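Local structure of putative yopH targeting protein (Yersinia pestis, 4GF3) at residues E10-L15 / S101-A106; E24-G28 / H39-I43; I35-H39 / A50-A54; E45-A50 / L91-I97. The protein probably acts as a type III secretion chaperone that binds the effector YopH and keeps it ready for export from Yersinia. All coordinates share one frame; numbering follows the deposited sequence.

How the contacts relate
Three contacts lie in one antiparallel sheet. Contact 2 starts the pairing of strands 28-32 and 36-42, contact 3 joins 36-42 to 47-56, and contact 4 joins 47-56 to 88-96; contacts 2 and 3 share His39, contacts 3 and 4 share Ala50. Contact 1 packs helix 4-15 against the start of helix 102-118 and meets the sheet through Phe11 on Leu40 and Leu105 on Leu95. Contacts 1 and 3 are buried, yet contact 1 combines aromatic packing with a carboxylate holding the first amide of a helix, while contact 3 adds ring and sulfur packing to its backbone bonds. Waters bridge all four; contacts 2 and 4 reach the surface, contact 4 with an amide-carboxylate bond.

Contact 1: residues E10-L15 / S101-A106; sequences EFATEL and SGTQLA
The axes of helices 10-15 and 102-106 approach to 8.2 Å at a crossing angle of -66°, and the backbones come closest where Phe11 meets Gly102, CA to CA 3.9 Å. Having no side chain, Gly102 permits this approach. Glu10 stretches its carboxylate to the start of the second helix, where Gly102 N donates to Glu10 OE1 (3.0 Å) in an almost straight bond that arrives from above the carboxylate plane, while OE2 forms a salt bridge with Arg2. At the same helix start Ser101 is the N-cap, its OG accepting from Gln104 N. One turn on, Glu14 bends at chi2 (83°) and brings OE2 to 2.8 Å from Thr103 OG1, a weak bond; the stronger partners are Ser135 for the carboxylate and Ser136 N for the hydroxyl. Water 1 links Thr103 N with Glu10 OE1, weakly on the glutamate side. The apolar half is built round Phe11: Leu105 CB lies over one ring face, 3.9 Å from the centroid, a CH-pi contact, and Leu15 CD1 covers the opposite face. Leu15 CD2 and Glu14 CG both rest on Ala106 CB. Leu105 packs on Leu95 of strand 88-96 and Phe11 on Leu40 of strand 36-42.

Contact 2: residues E24-G28 / H39-I43; sequences ELGHG and HLAPI
Gly28 and Leu40 pair at the open end of the beta hairpin of strands 28-32 and 36-42, at the edge of the antiparallel sheet; before Gly28 the chain is loop. They form an antiparallel hydrogen-bonded pair: Gly28 N donates to Leu40 O at 2.8 Å, and Leu40 N returns to Gly28 O at 2.9 Å. The two bonds differ in approach, the first lying in the carbonyl plane and the second rising 40° out of it. Upstream, the loop folds against the C-terminal end of strand 36-42. Gly26 has a positive phi of 86°, a conformation that suits glycine, and its carbonyl O sits 3.5 Å from Pro42 CD, with Leu25 O equally near that carbon. The Gly26 carbonyl also accepts from Tyr4 OH of helix 4-15, while Asn23 OD1 holds the amides of Leu25 and His27. His27 lays its imidazole beside the strand, CD2 meeting Ala41 CB obliquely at 3.5 Å, and Leu25 CB covers one ring face. His39 NE2 is hydrogen-bonded to an acidic side chain of the chain of another protein, and that chain also packs on His27 and Ala41, consistent with this edge forming part of a surface for a protein partner. Waters stitch the margins: water 2 donates to both Leu25 O and Pro42 O, and water 4 donates to Gly28 O (3.0 Å) while standing 2.8 Å from His39 ND1.

Contact 3: residues I35-H39 / A50-A54; sequences IWVVH and AFMRA
His39 and Phe51 form an antiparallel hydrogen-bonded pair in the beta hairpin of strands 36-42 and 47-56, within the antiparallel sheet, with His39 N to Phe51 O at 2.7 Å and Phe51 N to His39 O at 2.9 Å. Their side chains share one sheet face. Phe51 CG sits between its backbone N and carbonyl carbon (chi1 70°), which swings the ring back over the neighbouring strand, and the bump it receives is the methylene of His39: CB stands over the ring face, 3.7 Å from the centroid. The imidazole is nearly parallel to the phenyl but slid aside, so the rings barely overlap, and Val37 CG1 covers one imidazole face. On the other sheet face the knob is Met52. Its chain bends at chi3 (-76°), turning the methyl CE onto the Trp36 indole, where it lies 3.4 Å from CE3 and near the rim of one face; Ile35 CD1 covers the opposite face. Met52 SD makes a looser, oblique Met-aromatic contact with the five-membered ring and touches Val38 CG2. The strands splay toward Trp36, and waters fill the gap: water 5 bridges Val37 O to Arg53 N, water 6 Val37 N to Arg53 O. Ile35 and Trp36 both face Ile32 in a classic beta bulge. Helix 102-118 covers the Met52 face, through Leu112 on Val38 and Ala116 on Met52, whereas Phe51 touches Leu90 and Trp92 of strand 88-96 and an apolar side chain of the chain of another protein.

Contact 4: residues E45-A50 / L91-I97; sequences EKELVA and LWSQLNI
Gln94 runs extended, CG opposite its backbone N (chi1 -176°), while Glu47 turns CG beside its own N (chi1 -60°) and then stretches out, and so the two polar ends meet across the strands. Gln94 NE2 donates to Glu47 OE2 at 3.0 Å; the acceptor lies close to the amide plane, but the donor arrives from above the carboxylate, whose plane is turned 52° from the amide. The other oxygen, Glu47 OE1, accepts from Asn44 ND2, and the two bonds, one on each oxygen, restrict the rotation of the carboxylate. Beneath these groups runs the antiparallel ladder joining strands 47-56 and 88-96, inner neighbours in the sheet of this CesT-family fold. Leu48 with Leu95 and Ala50 with Ser93 are the hydrogen-bonded pairs, each bonded both ways; Glu47 with Asn96 and Val49 with Gln94 are the non-hydrogen-bonded ones. Val49 CG1 packs on Gln94 CG, extending the face that carries the amide and carboxylate. On the other face Leu48 CD2 settles between Leu95 CB and Ile97 CG1, 3.9 Å from each, and helix 102-118 lies over that side, with Val108 on Ala50 and Ser93. The ladder closes with Ile97 N donating to Lys46 O (2.8 Å), which also accepts from water 7; that water reaches Asn96 OD1 through a weak bond.

Contact 1: residues E10-L15 / S101-A106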
loop_
_atom_site.group_PDB
_atom_site.type_symbol
_atom_site.label_atom_id
_atom_site.label_comp_id
_atom_site.label_asym_id
_atom_site.label_seq_id
_atom_site.Cartn_x
_atom_site.Cartn_y
_atom_site.Cartn_z
ATOM N N GLU A 10 -4.504 6.080 -13.229
ATOM C CA GLU A 10 -5.850 5.553 -12.937
ATOM C C GLU A 10 -6.173 5.653 -11.462
ATOM O O GLU A 10 -7.267 6.025 -11.090
ATOM C CB GLU A 10 -5.982 4.068 -13.309
ATOM C CG GLU A 10 -6.947 3.720 -14.370
ATOM C CD GLU A 10 -6.977 2.205 -14.643
ATOM O OE1 GLU A 10 -7.643 1.410 -13.862
ATOM O OE2 GLU A 10 -6.228 1.842 -15.575
ATOM N N PHE A 11 -5.217 5.275 -10.631
ATOM C CA PHE A 11 -5.364 5.226 -9.202
ATOM C C PHE A 11 -5.529 6.619 -8.633
ATOM O O PHE A 11 -6.336 6.795 -7.720
ATOM C CB PHE A 11 -4.125 4.514 -8.656
ATOM C CG PHE A 11 -4.031 4.371 -7.164
ATOM C CD1 PHE A 11 -5.105 4.094 -6.386
ATOM C CD2 PHE A 11 -2.777 4.454 -6.555
ATOM C CE1 PHE A 11 -4.973 3.895 -5.038
ATOM C CE2 PHE A 11 -2.646 4.253 -5.185
ATOM C CZ PHE A 11 -3.738 3.978 -4.431
ATOM N N ALA A 12 -4.752 7.580 -9.126
ATOM C CA ALA A 12 -4.882 8.993 -8.748
ATOM C C ALA A 12 -6.293 9.496 -9.070
ATOM O O ALA A 12 -7.007 10.045 -8.213
ATOM C CB ALA A 12 -3.848 9.825 -9.488
ATOM N N THR A 13 -6.734 9.281 -10.299
ATOM C CA THR A 13 -8.080 9.631 -10.684
ATOM C C THR A 13 -9.164 8.998 -9.800
ATOM O O THR A 13 -10.074 9.710 -9.392
ATOM C CB THR A 13 -8.334 9.288 -12.174
ATOM O OG1 THR A 13 -7.372 10.006 -12.945
ATOM C CG2 THR A 13 -9.704 9.677 -12.586
ATOM N N GLU A 14 -9.052 7.708 -9.525
ATOM C CA GLU A 14 -9.958 7.008 -8.586
ATOM C C GLU A 14 -10.017 7.680 -7.211
ATOM O O GLU A 14 -11.103 7.888 -6.645
ATOM C CB GLU A 14 -9.528 5.580 -8.426
ATOM C CG GLU A 14 -10.499 4.723 -7.638
ATOM C CD GLU A 14 -11.648 4.179 -8.478
ATOM O OE1 GLU A 14 -11.637 4.367 -9.718
ATOM O OE2 GLU A 14 -12.553 3.540 -7.892
ATOM N N LEU A 15 -8.863 8.052 -6.682
ATOM C CA LEU A 15 -8.795 8.733 -5.403
ATOM C C LEU A 15 -9.173 10.199 -5.443
ATOM O O LEU A 15 -9.423 10.794 -4.398
ATOM C CB LEU A 15 -7.345 8.575 -4.844
ATOM C CG LEU A 15 -6.753 7.235 -4.416
ATOM C CD1 LEU A 15 -5.284 7.408 -3.936
ATOM C CD2 LEU A 15 -7.612 6.535 -3.377
ATOM N N SER A 101 -6.753 -2.675 -11.158
ATOM C CA SER A 101 -7.341 -1.415 -11.646
ATOM C C SER A 101 -7.102 -0.347 -10.566
ATOM O O SER A 101 -6.735 -0.662 -9.400
ATOM C CB SER A 101 -8.893 -1.582 -11.841
ATOM O OG SER A 101 -9.368 -2.021 -10.553
ATOM N N GLY A 102 -7.302 0.905 -10.954
ATOM C CA GLY A 102 -7.384 2.023 -10.013
ATOM C C GLY A 102 -8.314 1.706 -8.850
ATOM O O GLY A 102 -7.985 1.903 -7.685
ATOM N N THR A 103 -9.487 1.132 -9.144
ATOM C CA THR A 103 -10.391 0.729 -8.066
ATOM C C THR A 103 -9.887 -0.315 -7.135
ATOM O O THR A 103 -10.003 -0.170 -5.926
ATOM C CB THR A 103 -11.739 0.243 -8.632
ATOM O OG1 THR A 103 -12.252 1.239 -9.481
ATOM C CG2 THR A 103 -12.708 -0.120 -7.496
ATOM N N GLN A 104 -9.247 -1.368 -7.640
ATOM C CA GLN A 104 -8.691 -2.330 -6.730
ATOM C C GLN A 104 -7.558 -1.764 -5.944
ATOM O O GLN A 104 -7.393 -2.050 -4.779
ATOM C CB GLN A 104 -8.198 -3.632 -7.423
ATOM C CG GLN A 104 -7.693 -4.642 -6.362
ATOM C CD GLN A 104 -7.347 -6.026 -6.950
ATOM O OE1 GLN A 104 -6.569 -6.169 -7.901
ATOM N NE2 GLN A 104 -7.953 -7.024 -6.403
ATOM N N LEU A 105 -6.761 -0.912 -6.578
ATOM C CA LEU A 105 -5.667 -0.318 -5.806
ATOM C C LEU A 105 -6.166 0.553 -4.658
ATOM O O LEU A 105 -5.609 0.580 -3.560
ATOM C CB LEU A 105 -4.706 0.471 -6.717
ATOM C CG LEU A 105 -3.422 -0.148 -7.245
ATOM C CD1 LEU A 105 -2.487 0.935 -7.827
ATOM C CD2 LEU A 105 -2.695 -0.950 -6.155
ATOM N N ALA A 106 -7.235 1.272 -4.908
ATOM C CA ALA A 106 -7.885 2.085 -3.888
ATOM C C ALA A 106 -8.454 1.163 -2.793
ATOM O O ALA A 106 -8.362 1.503 -1.607
ATOM C CB ALA A 106 -8.952 2.974 -4.512
HETATM O O HOH W 1 -10.352 1.952 -11.974
#

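Contact 2: residues E24-G28 / H39-I43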
loop_
_atom_site.group_PDB
_atom_site.type_symbol
_atom_site.label_atom_id
_atom_site.label_comp_id
_atom_site.label_asym_id
_atom_site.label_seq_id
_atom_site.Cartn_x
_atom_site.Cartn_y
_atom_site.Cartn_z
ATOM N N GLU A 24 12.728 7.950 -9.371
ATOM C CA GLU A 24 13.443 7.293 -10.473
ATOM C C GLU A 24 13.085 5.819 -10.689
ATOM O O GLU A 24 13.171 5.315 -11.810
ATOM C CB GLU A 24 14.967 7.343 -10.222
ATOM C CG GLU A 24 15.551 8.724 -10.347
ATOM C CD GLU A 24 15.463 9.534 -9.070
ATOM O OE1 GLU A 24 15.034 8.927 -8.073
ATOM O OE2 GLU A 24 15.856 10.746 -9.070
ATOM N N LEU A 25 12.769 5.128 -9.603
ATOM C CA LEU A 25 12.535 3.719 -9.633
ATOM C C LEU A 25 11.073 3.448 -9.526
ATOM O O LEU A 25 10.646 2.322 -9.287
ATOM C CB LEU A 25 13.287 3.075 -8.503
ATOM C CG LEU A 25 14.824 3.195 -8.461
ATOM C CD1 LEU A 25 15.313 2.304 -7.329
ATOM C CD2 LEU A 25 15.521 2.826 -9.739
ATOM N N GLY A 26 10.283 4.489 -9.610
ATOM C CA GLY A 26 8.830 4.323 -9.628
ATOM C C GLY A 26 8.179 4.247 -8.270
ATOM O O GLY A 26 7.026 3.883 -8.175
ATOM N N HIS A 27 8.932 4.633 -7.233
ATOM C CA HIS A 27 8.430 4.619 -5.867
ATOM C C HIS A 27 7.590 5.869 -5.681
ATOM O O HIS A 27 8.041 6.990 -5.965
ATOM C CB HIS A 27 9.525 4.608 -4.820
ATOM C CG HIS A 27 10.497 3.492 -4.975
ATOM N ND1 HIS A 27 11.684 3.432 -4.267
ATOM C CD2 HIS A 27 10.492 2.411 -5.801
ATOM C CE1 HIS A 27 12.349 2.347 -4.627
ATOM N NE2 HIS A 27 11.633 1.694 -5.536
ATOM N N GLY A 28 6.380 5.641 -5.247
ATOM C CA GLY A 28 5.389 6.709 -5.011
ATOM C C GLY A 28 4.772 6.520 -3.625
ATOM O O GLY A 28 4.950 5.471 -2.983
ATOM N N HIS A 39 2.948 3.208 0.501
ATOM C CA HIS A 39 3.974 3.259 -0.552
ATOM C C HIS A 39 3.611 2.340 -1.699
ATOM O O HIS A 39 3.045 1.248 -1.517
ATOM C CB HIS A 39 5.303 2.788 0.029
ATOM C CG HIS A 39 5.808 3.653 1.124
ATOM N ND1 HIS A 39 6.464 4.839 0.885
ATOM C CD2 HIS A 39 5.716 3.534 2.474
ATOM C CE1 HIS A 39 6.778 5.392 2.037
ATOM N NE2 HIS A 39 6.311 4.625 3.006
ATOM N N LEU A 40 3.925 2.794 -2.900
ATOM C CA LEU A 40 3.692 2.067 -4.147
ATOM C C LEU A 40 5.011 1.934 -4.915
ATOM O O LEU A 40 5.700 2.887 -5.070
ATOM C CB LEU A 40 2.751 2.815 -5.052
ATOM C CG LEU A 40 1.492 3.179 -4.343
ATOM C CD1 LEU A 40 0.992 4.542 -4.831
ATOM C CD2 LEU A 40 0.602 1.989 -4.521
ATOM N N ALA A 41 5.313 0.749 -5.425
ATOM C CA ALA A 41 6.510 0.542 -6.239
ATOM C C ALA A 41 6.381 -0.671 -7.157
ATOM O O ALA A 41 5.768 -1.654 -6.777
ATOM C CB ALA A 41 7.693 0.341 -5.342
ATOM N N PRO A 42 6.998 -0.608 -8.327
ATOM C CA PRO A 42 7.159 -1.821 -9.146
ATOM C C PRO A 42 8.209 -2.726 -8.439
ATOM O O PRO A 42 9.142 -2.217 -7.789
ATOM C CB PRO A 42 7.637 -1.303 -10.485
ATOM C CG PRO A 42 7.953 0.124 -10.319
ATOM C CD PRO A 42 7.681 0.552 -8.912
ATOM N N ILE A 43 7.993 -4.026 -8.455
ATOM C CA ILE A 43 8.950 -4.935 -7.846
ATOM C C ILE A 43 9.643 -5.878 -8.779
ATOM O O ILE A 43 10.720 -6.394 -8.447
ATOM C CB ILE A 43 8.351 -5.688 -6.701
ATOM C CG1 ILE A 43 7.167 -6.571 -7.128
ATOM C CG2 ILE A 43 7.962 -4.732 -5.622
ATOM C CD1 ILE A 43 7.105 -7.681 -6.151
HETATM O O HOH W 2 11.431 -0.340 -8.559
HETATM O O HOH W 3 11.271 -1.585 -6.274
HETATM O O HOH W 4 7.643 5.152 -1.616
#

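Contact 3: residues I35-H39 / A50-A54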
loop_
_atom_site.group_PDB
_atom_site.type_symbol
_atom_site.label_atom_id
_atom_site.label_comp_id
_atom_site.label_asym_id
_atom_site.label_seq_id
_atom_site.Cartn_x
_atom_site.Cartn_y
_atom_site.Cartn_z
ATOM N N ILE A 35 -0.726 11.085 8.807
ATOM C CA ILE A 35 0.259 10.265 9.526
ATOM C C ILE A 35 0.631 8.932 8.881
ATOM O O ILE A 35 1.763 8.488 9.006
ATOM C CB ILE A 35 -0.078 10.043 11.034
ATOM C CG1 ILE A 35 -1.255 9.078 11.235
ATOM C CG2 ILE A 35 -0.246 11.383 11.791
ATOM C CD1 ILE A 35 -1.004 7.999 12.297
ATOM N N TRP A 36 -0.308 8.229 8.253
ATOM C CA TRP A 36 0.014 6.989 7.651
ATOM C C TRP A 36 0.496 7.215 6.211
ATOM O O TRP A 36 -0.006 8.069 5.482
ATOM C CB TRP A 36 -1.199 6.074 7.501
ATOM C CG TRP A 36 -1.959 5.630 8.724
ATOM C CD1 TRP A 36 -3.317 5.769 8.908
ATOM C CD2 TRP A 36 -1.486 4.854 9.831
ATOM N NE1 TRP A 36 -3.698 5.167 10.075
ATOM C CE2 TRP A 36 -2.601 4.609 10.671
ATOM C CE3 TRP A 36 -0.238 4.392 10.221
ATOM C CZ2 TRP A 36 -2.504 3.910 11.873
ATOM C CZ3 TRP A 36 -0.135 3.711 11.419
ATOM C CH2 TRP A 36 -1.268 3.488 12.242
ATOM N N VAL A 37 1.357 6.327 5.762
ATOM C CA VAL A 37 1.870 6.411 4.396
ATOM C C VAL A 37 1.802 5.058 3.728
ATOM O O VAL A 37 2.369 4.075 4.207
ATOM C CB VAL A 37 3.340 6.973 4.384
ATOM C CG1 VAL A 37 3.844 7.025 2.970
ATOM C CG2 VAL A 37 3.401 8.340 4.997
ATOM N N VAL A 38 1.103 4.995 2.585
ATOM C CA VAL A 38 1.059 3.836 1.790
ATOM C C VAL A 38 2.005 4.110 0.645
ATOM O O VAL A 38 1.882 5.070 -0.099
ATOM C CB VAL A 38 -0.358 3.525 1.250
ATOM C CG1 VAL A 38 -0.308 2.464 0.194
ATOM C CG2 VAL A 38 -1.283 2.987 2.359
ATOM N N HIS A 39 2.948 3.208 0.501
ATOM C CA HIS A 39 3.974 3.259 -0.552
ATOM C C HIS A 39 3.611 2.340 -1.699
ATOM O O HIS A 39 3.045 1.248 -1.517
ATOM C CB HIS A 39 5.303 2.788 0.029
ATOM C CG HIS A 39 5.808 3.653 1.124
ATOM N ND1 HIS A 39 6.464 4.839 0.885
ATOM C CD2 HIS A 39 5.716 3.534 2.474
ATOM C CE1 HIS A 39 6.778 5.392 2.037
ATOM N NE2 HIS A 39 6.311 4.625 3.006
ATOM N N ALA A 50 2.002 -2.448 -2.819
ATOM C CA ALA A 50 1.506 -1.373 -2.012
ATOM C C ALA A 50 1.718 -1.794 -0.568
ATOM O O ALA A 50 1.458 -2.957 -0.167
ATOM C CB ALA A 50 0.044 -1.132 -2.286
ATOM N N PHE A 51 2.304 -0.914 0.203
ATOM C CA PHE A 51 2.702 -1.303 1.582
ATOM C C PHE A 51 2.805 -0.131 2.527
ATOM O O PHE A 51 3.021 1.026 2.089
ATOM C CB PHE A 51 4.015 -2.143 1.587
ATOM C CG PHE A 51 5.243 -1.382 1.225
ATOM C CD1 PHE A 51 6.048 -0.792 2.225
ATOM C CD2 PHE A 51 5.612 -1.234 -0.098
ATOM C CE1 PHE A 51 7.176 -0.094 1.895
ATOM C CE2 PHE A 51 6.779 -0.573 -0.421
ATOM C CZ PHE A 51 7.561 -0.008 0.574
ATOM N N MET A 52 2.683 -0.430 3.820
ATOM C CA MET A 52 2.760 0.583 4.873
ATOM C C MET A 52 3.360 -0.010 6.156
ATOM O O MET A 52 3.177 -1.223 6.474
ATOM C CB MET A 52 1.389 1.211 5.131
ATOM C CG MET A 52 0.337 0.334 5.736
ATOM S SD MET A 52 -1.099 1.306 6.173
ATOM C CE MET A 52 -0.584 2.159 7.659
ATOM N N ARG A 53 4.066 0.836 6.891
ATOM C CA ARG A 53 4.467 0.508 8.251
ATOM C C ARG A 53 3.331 0.928 9.171
ATOM O O ARG A 53 2.851 2.074 9.150
ATOM C CB ARG A 53 5.786 1.185 8.646
ATOM C CG ARG A 53 6.356 0.814 10.048
ATOM C CD ARG A 53 7.841 1.193 10.127
ATOM N NE ARG A 53 8.517 0.956 11.425
ATOM C CZ ARG A 53 8.578 1.840 12.419
ATOM N NH1 ARG A 53 7.948 3.008 12.311
ATOM N NH2 ARG A 53 9.239 1.555 13.555
ATOM N N ALA A 54 2.902 -0.009 9.993
ATOM C CA ALA A 54 1.928 0.270 11.011
ATOM C C ALA A 54 2.593 0.260 12.424
ATOM O O ALA A 54 3.839 0.438 12.555
ATOM C CB ALA A 54 0.787 -0.730 10.877
HETATM O O HOH W 5 4.392 3.461 5.894
HETATM O O HOH W 6 2.732 4.510 7.853
#

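Contact 4: residues E45-A50 / L91-I97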
loop_
_atom_site.group_PDB
_atom_site.type_symbol
_atom_site.label_atom_id
_atom_site.label_comp_id
_atom_site.label_asym_id
_atom_site.label_seq_id
_atom_site.Cartn_x
_atom_site.Cartn_y
_atom_site.Cartn_z
ATOM N N GLU A 45 9.180 -6.906 -13.388
ATOM C CA GLU A 45 8.588 -6.516 -14.652
ATOM C C GLU A 45 7.027 -6.492 -14.638
ATOM O O GLU A 45 6.448 -5.645 -15.309
ATOM C CB GLU A 45 9.039 -7.500 -15.749
ATOM C CG GLU A 45 8.599 -7.172 -17.179
ATOM C CD GLU A 45 8.571 -8.396 -18.097
ATOM O OE1 GLU A 45 8.973 -9.507 -17.620
ATOM O OE2 GLU A 45 8.132 -8.254 -19.300
ATOM N N LYS A 46 6.392 -7.440 -13.955
ATOM C CA LYS A 46 4.928 -7.675 -14.038
ATOM C C LYS A 46 4.091 -7.241 -12.820
ATOM O O LYS A 46 2.852 -7.185 -12.892
ATOM C CB LYS A 46 4.674 -9.165 -14.241
ATOM C CG LYS A 46 5.121 -9.678 -15.577
ATOM C CD LYS A 46 4.150 -9.377 -16.704
ATOM C CE LYS A 46 4.790 -9.519 -18.089
ATOM N NZ LYS A 46 4.064 -8.708 -19.107
ATOM N N GLU A 47 4.758 -6.889 -11.718
ATOM C CA GLU A 47 4.091 -6.774 -10.426
ATOM C C GLU A 47 4.455 -5.509 -9.706
ATOM O O GLU A 47 5.583 -4.988 -9.827
ATOM C CB GLU A 47 4.370 -7.960 -9.538
ATOM C CG GLU A 47 3.928 -9.279 -10.112
ATOM C CD GLU A 47 4.364 -10.426 -9.182
ATOM O OE1 GLU A 47 5.468 -10.969 -9.314
ATOM O OE2 GLU A 47 3.645 -10.743 -8.269
ATOM N N LEU A 48 3.517 -5.015 -8.930
ATOM C CA LEU A 48 3.810 -3.944 -8.011
ATOM C C LEU A 48 3.420 -4.317 -6.606
ATOM O O LEU A 48 2.727 -5.305 -6.358
ATOM C CB LEU A 48 3.143 -2.617 -8.395
ATOM C CG LEU A 48 1.615 -2.512 -8.026
ATOM C CD1 LEU A 48 1.206 -1.051 -7.837
ATOM C CD2 LEU A 48 0.725 -3.182 -9.052
ATOM N N VAL A 49 3.889 -3.508 -5.680
ATOM C CA VAL A 49 3.437 -3.617 -4.289
ATOM C C VAL A 49 2.927 -2.319 -3.769
ATOM O O VAL A 49 3.349 -1.229 -4.203
ATOM C CB VAL A 49 4.528 -4.076 -3.320
ATOM C CG1 VAL A 49 4.928 -5.525 -3.600
ATOM C CG2 VAL A 49 5.741 -3.121 -3.409
ATOM N N ALA A 50 2.002 -2.448 -2.819
ATOM C CA ALA A 50 1.506 -1.373 -2.012
ATOM C C ALA A 50 1.718 -1.794 -0.568
ATOM O O ALA A 50 1.458 -2.957 -0.167
ATOM C CB ALA A 50 0.044 -1.132 -2.286
ATOM N N LEU A 91 2.544 -3.998 6.511
ATOM C CA LEU A 91 1.330 -4.494 5.858
ATOM C C LEU A 91 1.501 -4.286 4.365
ATOM O O LEU A 91 2.000 -3.213 3.908
ATOM C CB LEU A 91 0.123 -3.746 6.374
ATOM C CG LEU A 91 -0.078 -3.664 7.887
ATOM C CD1 LEU A 91 -1.346 -2.880 8.170
ATOM C CD2 LEU A 91 -0.078 -5.056 8.468
ATOM N N TRP A 92 1.158 -5.291 3.559
ATOM C CA TRP A 92 1.537 -5.223 2.189
ATOM C C TRP A 92 0.615 -6.069 1.291
ATOM O O TRP A 92 -0.089 -7.018 1.712
ATOM C CB TRP A 92 3.013 -5.611 1.945
ATOM C CG TRP A 92 3.343 -7.048 2.312
ATOM C CD1 TRP A 92 3.844 -7.483 3.516
ATOM C CD2 TRP A 92 3.309 -8.215 1.454
ATOM N NE1 TRP A 92 4.162 -8.811 3.448
ATOM C CE2 TRP A 92 3.755 -9.313 2.238
ATOM C CE3 TRP A 92 2.862 -8.457 0.121
ATOM C CZ2 TRP A 92 3.829 -10.614 1.721
ATOM C CZ3 TRP A 92 2.898 -9.742 -0.370
ATOM C CH2 TRP A 92 3.404 -10.800 0.422
ATOM N N SER A 93 0.539 -5.635 0.056
ATOM C CA SER A 93 -0.168 -6.427 -0.972
ATOM C C SER A 93 0.661 -6.388 -2.252
ATOM O O SER A 93 1.304 -5.360 -2.595
ATOM C CB SER A 93 -1.601 -5.924 -1.271
ATOM O OG SER A 93 -2.283 -6.856 -2.104
ATOM N N GLN A 94 0.657 -7.518 -2.954
ATOM C CA GLN A 94 1.430 -7.704 -4.172
ATOM C C GLN A 94 0.480 -8.040 -5.317
ATOM O O GLN A 94 -0.312 -8.931 -5.183
ATOM C CB GLN A 94 2.502 -8.807 -3.963
ATOM C CG GLN A 94 3.430 -8.997 -5.169
ATOM C CD GLN A 94 4.698 -9.813 -4.803
ATOM O OE1 GLN A 94 5.207 -9.782 -3.655
ATOM N NE2 GLN A 94 5.227 -10.491 -5.790
ATOM N N LEU A 95 0.562 -7.290 -6.395
ATOM C CA LEU A 95 -0.411 -7.282 -7.467
ATOM C C LEU A 95 0.259 -7.270 -8.859
ATOM O O LEU A 95 1.282 -6.655 -9.097
ATOM C CB LEU A 95 -1.286 -6.022 -7.373
ATOM C CG LEU A 95 -2.032 -5.816 -6.039
ATOM C CD1 LEU A 95 -1.465 -4.624 -5.281
ATOM C CD2 LEU A 95 -3.534 -5.712 -6.280
ATOM N N ASN A 96 -0.444 -7.853 -9.801
ATOM C CA ASN A 96 -0.105 -7.813 -11.147
ATOM C C ASN A 96 -0.540 -6.501 -11.760
ATOM O O ASN A 96 -1.722 -6.133 -11.719
ATOM C CB ASN A 96 -0.782 -8.993 -11.862
ATOM C CG ASN A 96 -0.453 -9.058 -13.289
ATOM O OD1 ASN A 96 -1.061 -8.371 -14.114
ATOM N ND2 ASN A 96 0.491 -9.996 -13.647
ATOM N N ILE A 97 0.413 -5.830 -12.407
ATOM C CA ILE A 97 0.188 -4.485 -12.985
ATOM C C ILE A 97 -0.928 -4.525 -14.010
ATOM O O ILE A 97 -1.810 -3.657 -14.042
ATOM C CB ILE A 97 1.479 -3.937 -13.622
ATOM C CG1 ILE A 97 2.505 -3.593 -12.523
ATOM C CG2 ILE A 97 1.217 -2.677 -14.485
ATOM C CD1 ILE A 97 3.915 -3.494 -13.020
HETATM O O HOH W 7 1.536 -7.154 -15.327
#